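Local coordinates for putative tRNA (Adenine(37)-N6)-methyltransferase (Pseudomonas aeruginosa, PDB 7BTU) that probably transfers a methyl group from S-adenosyl-L-methionine to the threonylcarbamoyladenosine at position 37 of tRNA, at the interface of chains A and B. Numbering follows the deposited sequence. Chains: chain A/B, Putative tRNA (Adenine(37)-N6)-methyltransferase.

Contact 1: the interface of chains A and B. Residues chain A 9, 11, 65, 105, 134; chain B 11, 65, 67, 105, 134.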
loop_
_atom_site.group_PDB
_atom_site.type_symbol
_atom_site.label_atom_id
_atom_site.label_comp_id
_atom_site.label_asym_id
_atom_site.label_seq_id
_atom_site.Cartn_x
_atom_site.Cartn_y
_atom_site.Cartn_z
ATOM N N HIS A 9 7.089 11.266 15.378
ATOM C CA HIS A 9 6.051 10.305 15.715
ATOM C C HIS A 9 6.723 8.964 15.987
ATOM O O HIS A 9 7.442 8.471 15.124
ATOM C CB HIS A 9 5.078 10.162 14.518
ATOM C CG HIS A 9 4.033 9.104 14.697
ATOM N ND1 HIS A 9 2.982 9.238 15.579
ATOM C CD2 HIS A 9 3.879 7.893 14.114
ATOM C CE1 HIS A 9 2.209 8.170 15.514
ATOM N NE2 HIS A 9 2.730 7.339 14.633
ATOM N N VAL A 11 6.681 4.895 16.431
ATOM C CA VAL A 11 5.973 3.669 16.093
ATOM C C VAL A 11 6.672 2.511 16.812
ATOM O O VAL A 11 7.880 2.558 17.098
ATOM C CB VAL A 11 5.908 3.434 14.559
ATOM C CG1 VAL A 11 5.194 4.622 13.856
ATOM C CG2 VAL A 11 7.312 3.198 13.998
ATOM N N LEU A 65 2.382 -3.172 6.822
ATOM C CA LEU A 65 3.378 -2.119 6.954
ATOM C C LEU A 65 4.449 -2.627 7.911
ATOM O O LEU A 65 4.126 -3.224 8.942
ATOM C CB LEU A 65 2.810 -0.817 7.509
ATOM C CG LEU A 65 1.671 -0.244 6.627
ATOM C CD1 LEU A 65 1.232 1.080 7.242
ATOM C CD2 LEU A 65 2.049 -0.002 5.137
ATOM N N ILE A 105 10.074 2.621 6.502
ATOM C CA ILE A 105 8.823 1.849 6.527
ATOM C C ILE A 105 8.554 1.274 5.150
ATOM O O ILE A 105 8.526 2.013 4.157
ATOM C CB ILE A 105 7.646 2.714 6.997
ATOM C CG1 ILE A 105 7.919 3.064 8.446
ATOM C CG2 ILE A 105 6.306 1.901 6.920
ATOM C CD1 ILE A 105 6.962 4.104 9.045
ATOM N N LEU A 134 4.231 -3.149 11.716
ATOM C CA LEU A 134 3.563 -2.013 12.333
ATOM C C LEU A 134 2.053 -2.043 12.177
ATOM O O LEU A 134 1.344 -1.470 13.012
ATOM C CB LEU A 134 4.061 -0.703 11.700
ATOM C CG LEU A 134 5.576 -0.527 11.757
ATOM C CD1 LEU A 134 5.894 0.814 11.157
ATOM C CD2 LEU A 134 5.991 -0.536 13.228
ATOM N N VAL B 11 9.650 8.443 13.227
ATOM C CA VAL B 11 9.493 8.881 11.841
ATOM C C VAL B 11 9.175 10.374 11.841
ATOM O O VAL B 11 8.659 10.932 12.825
ATOM C CB VAL B 11 8.400 8.072 11.082
ATOM C CG1 VAL B 11 8.780 6.580 11.079
ATOM C CG2 VAL B 11 7.020 8.304 11.702
ATOM N N LEU B 65 2.458 6.917 2.076
ATOM C CA LEU B 65 2.244 6.562 3.472
ATOM C C LEU B 65 2.161 7.874 4.231
ATOM O O LEU B 65 2.973 8.796 3.998
ATOM C CB LEU B 65 3.410 5.725 4.069
ATOM C CG LEU B 65 3.636 4.409 3.350
ATOM C CD1 LEU B 65 4.841 3.637 3.891
ATOM C CD2 LEU B 65 2.375 3.522 3.359
ATOM N N LEU B 67 0.383 10.014 8.008
ATOM C CA LEU B 67 -0.025 9.926 9.398
ATOM C C LEU B 67 -1.479 10.336 9.514
ATOM O O LEU B 67 -1.844 11.393 8.985
ATOM C CB LEU B 67 0.824 10.848 10.258
ATOM C CG LEU B 67 2.287 10.412 10.475
ATOM C CD1 LEU B 67 3.017 11.416 11.304
ATOM C CD2 LEU B 67 2.307 9.053 11.151
ATOM N N ILE B 105 -0.676 5.034 10.920
ATOM C CA ILE B 105 -0.177 5.226 9.555
ATOM C C ILE B 105 -1.215 4.749 8.550
ATOM O O ILE B 105 -1.773 3.668 8.713
ATOM C CB ILE B 105 1.147 4.467 9.339
ATOM C CG1 ILE B 105 2.209 5.001 10.280
ATOM C CG2 ILE B 105 1.668 4.683 7.870
ATOM C CD1 ILE B 105 3.335 4.090 10.362
ATOM N N LEU B 134 4.823 10.460 5.010
ATOM C CA LEU B 134 6.076 9.790 5.385
ATOM C C LEU B 134 6.854 9.207 4.232
ATOM O O LEU B 134 8.088 8.992 4.382
ATOM C CB LEU B 134 5.820 8.620 6.356
ATOM C CG LEU B 134 4.948 8.976 7.550
ATOM C CD1 LEU B 134 4.618 7.713 8.371
ATOM C CD2 LEU B 134 5.728 10.046 8.398
#
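The imidazole of A:His9 receives B:Leu67 on one face and B:Val11 at its rim. Methyl CD2 of B:Leu67 rides over that face in a CH-pi contact, displaced toward the CD2 side of the ring, where A:His9 CD2 and B:Leu67 CD2 are 3.5 Å apart. In the ring plane, methyl CG2 of B:Val11 borders the edge. The ring reaches both because its CG stands anti to the backbone N (chi1 175°), which lays the side chain alongside that of B:Val11, pointing the same way. Beside them the backbones pair as antiparallel strands: B:Val11 N donates to A:His9 O at 2.9 Å along a nearly straight path (171° at H), and A:His9 N returns a more bent bond to B:Val11 O.

Further along lies a two-fold symmetric aliphatic core of the interface, which probably helps hold the two chains together. Each Ile105 lays its CG2 against methyl CD1 of the opposite Leu65, A:Leu65 CD1 to B:Ile105 CG2 measuring 3.7 Å. A:Ile105 crosses B:Val11 at about a right angle, touching its CG1 with methyl CD1, while the two Leu65 side chains run antiparallel past one another, CD2 to CD2. The isoleucines meet tip to tip, A:Ile105 CD1 lying 3.9 Å from B:Ile105 CD1.

Contact 2: the interface of chains A and B. Residues chain A 7-10, 103; chain B 9-11.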
loop_
_atom_site.group_PDB
_atom_site.type_symbol
_atom_site.label_atom_id
_atom_site.label_comp_id
_atom_site.label_asym_id
_atom_site.label_seq_id
_atom_site.Cartn_x
_atom_site.Cartn_y
_atom_site.Cartn_z
ATOM N N MET A 7 8.255 17.762 13.192
ATOM C CA MET A 7 7.407 16.837 13.930
ATOM C C MET A 7 8.023 15.441 13.973
ATOM O O MET A 7 8.620 14.980 12.995
ATOM C CB MET A 7 6.025 16.796 13.256
ATOM C CG MET A 7 5.045 15.745 13.759
ATOM S SD MET A 7 3.875 15.197 12.484
ATOM C CE MET A 7 3.070 16.722 12.019
ATOM N N THR A 8 7.873 14.758 15.103
ATOM C CA THR A 8 8.273 13.353 15.219
ATOM C C THR A 8 7.076 12.550 15.701
ATOM O O THR A 8 6.157 13.099 16.323
ATOM C CB THR A 8 9.427 13.163 16.207
ATOM O OG1 THR A 8 9.058 13.779 17.462
ATOM C CG2 THR A 8 10.678 13.830 15.667
ATOM N N HIS A 9 7.089 11.266 15.378
ATOM C CA HIS A 9 6.051 10.305 15.715
ATOM C C HIS A 9 6.723 8.964 15.987
ATOM O O HIS A 9 7.442 8.471 15.124
ATOM C CB HIS A 9 5.078 10.162 14.518
ATOM C CG HIS A 9 4.033 9.104 14.697
ATOM N ND1 HIS A 9 2.982 9.238 15.579
ATOM C CD2 HIS A 9 3.879 7.893 14.114
ATOM C CE1 HIS A 9 2.209 8.170 15.514
ATOM N NE2 HIS A 9 2.730 7.339 14.633
ATOM N N SER A 10 6.470 8.345 17.146
ATOM C CA SER A 10 7.052 7.040 17.450
ATOM C C SER A 10 6.111 5.924 17.042
ATOM O O SER A 10 4.895 6.008 17.260
ATOM C CB SER A 10 7.389 6.874 18.937
ATOM O OG SER A 10 7.993 8.059 19.387
ATOM N N ASN A 103 12.052 7.077 5.901
ATOM C CA ASN A 103 11.495 6.764 7.209
ATOM C C ASN A 103 11.562 5.294 7.572
ATOM O O ASN A 103 11.039 4.910 8.624
ATOM C CB ASN A 103 10.052 7.268 7.257
ATOM C CG ASN A 103 10.020 8.715 7.701
ATOM O OD1 ASN A 103 10.585 9.045 8.752
ATOM N ND2 ASN A 103 9.433 9.607 6.867
ATOM N N HIS B 9 10.622 3.304 16.999
ATOM C CA HIS B 9 11.269 3.874 15.819
ATOM C C HIS B 9 10.637 5.232 15.552
ATOM O O HIS B 9 9.415 5.360 15.604
ATOM C CB HIS B 9 11.109 2.951 14.607
ATOM C CG HIS B 9 11.589 3.541 13.309
ATOM N ND1 HIS B 9 12.919 3.815 13.064
ATOM C CD2 HIS B 9 10.913 3.922 12.185
ATOM C CE1 HIS B 9 13.043 4.350 11.854
ATOM N NE2 HIS B 9 11.844 4.404 11.294
ATOM N N SER B 10 11.443 6.250 15.333
ATOM C CA SER B 10 10.927 7.603 15.129
ATOM C C SER B 10 10.799 7.889 13.640
ATOM O O SER B 10 11.721 7.597 12.865
ATOM C CB SER B 10 11.835 8.636 15.812
ATOM O OG SER B 10 11.221 9.920 15.734
ATOM N N VAL B 11 9.650 8.443 13.227
ATOM C CA VAL B 11 9.493 8.881 11.841
ATOM C C VAL B 11 9.175 10.374 11.841
ATOM O O VAL B 11 8.659 10.932 12.825
ATOM C CB VAL B 11 8.400 8.072 11.082
ATOM C CG1 VAL B 11 8.780 6.580 11.079
ATOM C CG2 VAL B 11 7.020 8.304 11.702
HETATM O O HOH W 1 12.812 7.708 10.285
HETATM O O HOH W 2 9.475 9.693 18.040
#
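B:His9 reaches across to the backbone of A:Asn103, its NE2 donating to the carbonyl O at 2.8 Å. The bond is fairly straight at the hydrogen (164°) and leaves the imidazole nearly in its ring plane, yet it arrives from well out of the carbonyl plane, away from the lone pairs. Beside it, the side chain of A:Asn103 crosses B:Val11 at about a right angle, its amide oxygen OD1 facing CA and CB of B:Val11, 3.3 Å from CB. A:Thr8 adds a lighter contact, its CB 3.7 Å from the hydroxyl OG of B:Ser10.

Water supplies the next shell. One molecule bridges A:Asn103 OD1 and B:Ser10 O, lying 2.8 Å from the latter, a further link between this asparagine and the partner strand. Another lies between the serine hydroxyls, 2.6 Å from A:Ser10 OG and 2.9 Å from B:Ser10 OG. In B:Ser10 the hydroxyl is turned opposite the backbone N (chi1 -173°), in A:Ser10 beside it (chi1 -43°).

Behind these groups, A:Ser10 and B:Ser10 continue the ladder that A:His9 and B:Val11 form. The short strands 9-11, near the N-termini, pair antiparallel across the subunit boundary, probably helping to join the two copies, while A:Asn103 flanks them from a loop just ahead of strand 105-116.

Contact 3: the interface of chains A and B. Residues chain A 14, 47, 53, 135-136; chain B 94, 102-103.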
loop_
_atom_site.group_PDB
_atom_site.type_symbol
_atom_site.label_atom_id
_atom_site.label_comp_id
_atom_site.label_asym_id
_atom_site.label_seq_id
_atom_site.Cartn_x
_atom_site.Cartn_y
_atom_site.Cartn_z
ATOM N N ILE A 14 3.594 -4.128 16.159
ATOM C CA ILE A 14 2.541 -4.983 16.719
ATOM C C ILE A 14 2.902 -6.470 16.693
ATOM O O ILE A 14 2.165 -7.291 17.270
ATOM C CB ILE A 14 1.229 -4.770 15.945
ATOM C CG1 ILE A 14 1.433 -5.239 14.505
ATOM C CG2 ILE A 14 0.797 -3.288 15.980
ATOM C CD1 ILE A 14 0.073 -5.256 13.673
ATOM N N PHE A 47 -2.216 -6.783 20.815
ATOM C CA PHE A 47 -2.630 -6.973 19.418
ATOM C C PHE A 47 -2.798 -8.443 19.092
ATOM O O PHE A 47 -3.247 -8.779 17.987
ATOM C CB PHE A 47 -1.602 -6.343 18.452
ATOM C CG PHE A 47 -1.205 -4.943 18.847
ATOM C CD1 PHE A 47 -2.126 -3.913 18.780
ATOM C CD2 PHE A 47 0.066 -4.684 19.381
ATOM C CE1 PHE A 47 -1.804 -2.615 19.194
ATOM C CE2 PHE A 47 0.406 -3.389 19.776
ATOM C CZ PHE A 47 -0.538 -2.359 19.696
ATOM N N LEU A 53 -8.853 -9.156 14.905
ATOM C CA LEU A 53 -8.795 -9.786 13.597
ATOM C C LEU A 53 -10.155 -10.108 13.020
ATOM O O LEU A 53 -10.214 -10.625 11.898
ATOM C CB LEU A 53 -7.986 -11.088 13.674
ATOM C CG LEU A 53 -6.628 -10.829 14.325
ATOM C CD1 LEU A 53 -5.896 -12.147 14.511
ATOM C CD2 LEU A 53 -5.792 -9.880 13.465
ATOM N N ASP A 135 1.552 -2.669 11.116
ATOM C CA ASP A 135 0.121 -2.566 10.832
ATOM C C ASP A 135 -0.233 -3.677 9.858
ATOM O O ASP A 135 0.621 -4.192 9.106
ATOM C CB ASP A 135 -0.234 -1.185 10.239
ATOM C CG ASP A 135 -1.734 -0.808 10.376
ATOM O OD1 ASP A 135 -2.549 -1.581 10.956
ATOM O OD2 ASP A 135 -2.103 0.285 9.858
ATOM N N ILE A 136 -1.505 -4.032 9.903
ATOM C CA ILE A 136 -2.171 -4.967 9.011
ATOM C C ILE A 136 -3.403 -4.236 8.475
ATOM O O ILE A 136 -4.162 -3.669 9.263
ATOM C CB ILE A 136 -2.642 -6.234 9.771
ATOM C CG1 ILE A 136 -1.475 -7.003 10.434
ATOM C CG2 ILE A 136 -3.474 -7.168 8.819
ATOM C CD1 ILE A 136 -1.954 -7.803 11.648
ATOM N N PHE B 94 -7.832 -4.603 12.392
ATOM C CA PHE B 94 -6.973 -5.089 11.314
ATOM C C PHE B 94 -7.771 -5.635 10.138
ATOM O O PHE B 94 -7.171 -5.974 9.110
ATOM C CB PHE B 94 -6.019 -6.160 11.858
ATOM C CG PHE B 94 -5.065 -5.621 12.879
ATOM C CD1 PHE B 94 -4.376 -4.445 12.639
ATOM C CD2 PHE B 94 -4.853 -6.282 14.084
ATOM C CE1 PHE B 94 -3.429 -3.947 13.608
ATOM C CE2 PHE B 94 -3.940 -5.792 15.016
ATOM C CZ PHE B 94 -3.251 -4.625 14.803
ATOM N N PRO B 102 -3.450 1.130 15.533
ATOM C CA PRO B 102 -2.093 1.072 16.099
ATOM C C PRO B 102 -1.092 1.737 15.168
ATOM O O PRO B 102 -1.110 1.526 13.954
ATOM C CB PRO B 102 -1.821 -0.434 16.222
ATOM C CG PRO B 102 -3.162 -1.060 16.352
ATOM C CD PRO B 102 -4.124 -0.187 15.567
ATOM N N ASN B 103 -0.258 2.592 15.741
ATOM C CA ASN B 103 0.793 3.331 15.025
ATOM C C ASN B 103 0.349 4.450 14.096
ATOM O O ASN B 103 1.196 5.243 13.698
ATOM C CB ASN B 103 1.684 2.373 14.236
ATOM C CG ASN B 103 2.520 1.556 15.164
ATOM O OD1 ASN B 103 3.065 2.116 16.100
ATOM N ND2 ASN B 103 2.516 0.222 15.013
HETATM O O HOH W 3 -0.511 2.283 11.387
#
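B:Phe94 packs against apolar groups of A:Ile14, A:Leu53 and A:Ile136, side chains of the other subunit. Methyl CD1 of A:Ile136 lies over one ring face, 4.0 Å above the plane and toward the rim, the isoleucine crossing the phenylalanine at about a right angle. A:Ile14, whose side chain points against that of the phenylalanine, sets its CD1 near the CZ end on the same side of the ring as A:Ile136 CD1, 3.6 Å from B:Phe94 CZ, while A:Leu53 CD2 meets ring atom CD2. The torsion of A:Ile14 serves this reach: CG1 takes the position between backbone N and carbonyl carbon (chi1 64°), leaving CG2 for other partners.

A further apolar contact joins A:Phe47 and B:Pro102, whose side chains pass in opposite directions, with A:Phe47 CE1 3.5 Å from CG of the pyrrolidine ring. A:Ile14 CG2 braces the pair within its own chain, sitting over the centre of the A:Phe47 ring, and it also lies 3.9 Å from B:Pro102 CB.

A polar contribution comes from A:Asp135. Its carboxylate oxygen OD1 approaches the B:Phe94 ring edge in plane, 3.7 Å from CE1, the carboxylate turned 62° against the ring. The other oxygen, OD2, holds a water that also lies 2.7 Å from B:Pro102 O.

By seating a phenylalanine and a proline of one copy against the other, this patch probably helps fix how the two subunits are set together.

Contacts 1 and 2 are neighbours, their C-alpha centres about 7 Å apart, and they share A:His9 and B:Val11, so one strand pairing serves both an aliphatic side and a water-bridged side. Between C-alpha centres, contact 3 lies about 12 Å from contact 1 and about 17 Å from contact 2, but is tied to them through the chain: strand 132-138 contributes to contacts 1 and 3, and Asn103 appears in contact 2 from chain A and in contact 3 from chain B. Since two-fold symmetry gives each contact a twin, the three are local samples of one larger interface, consistent with a dimer, which the deposited assembly alone does not prove.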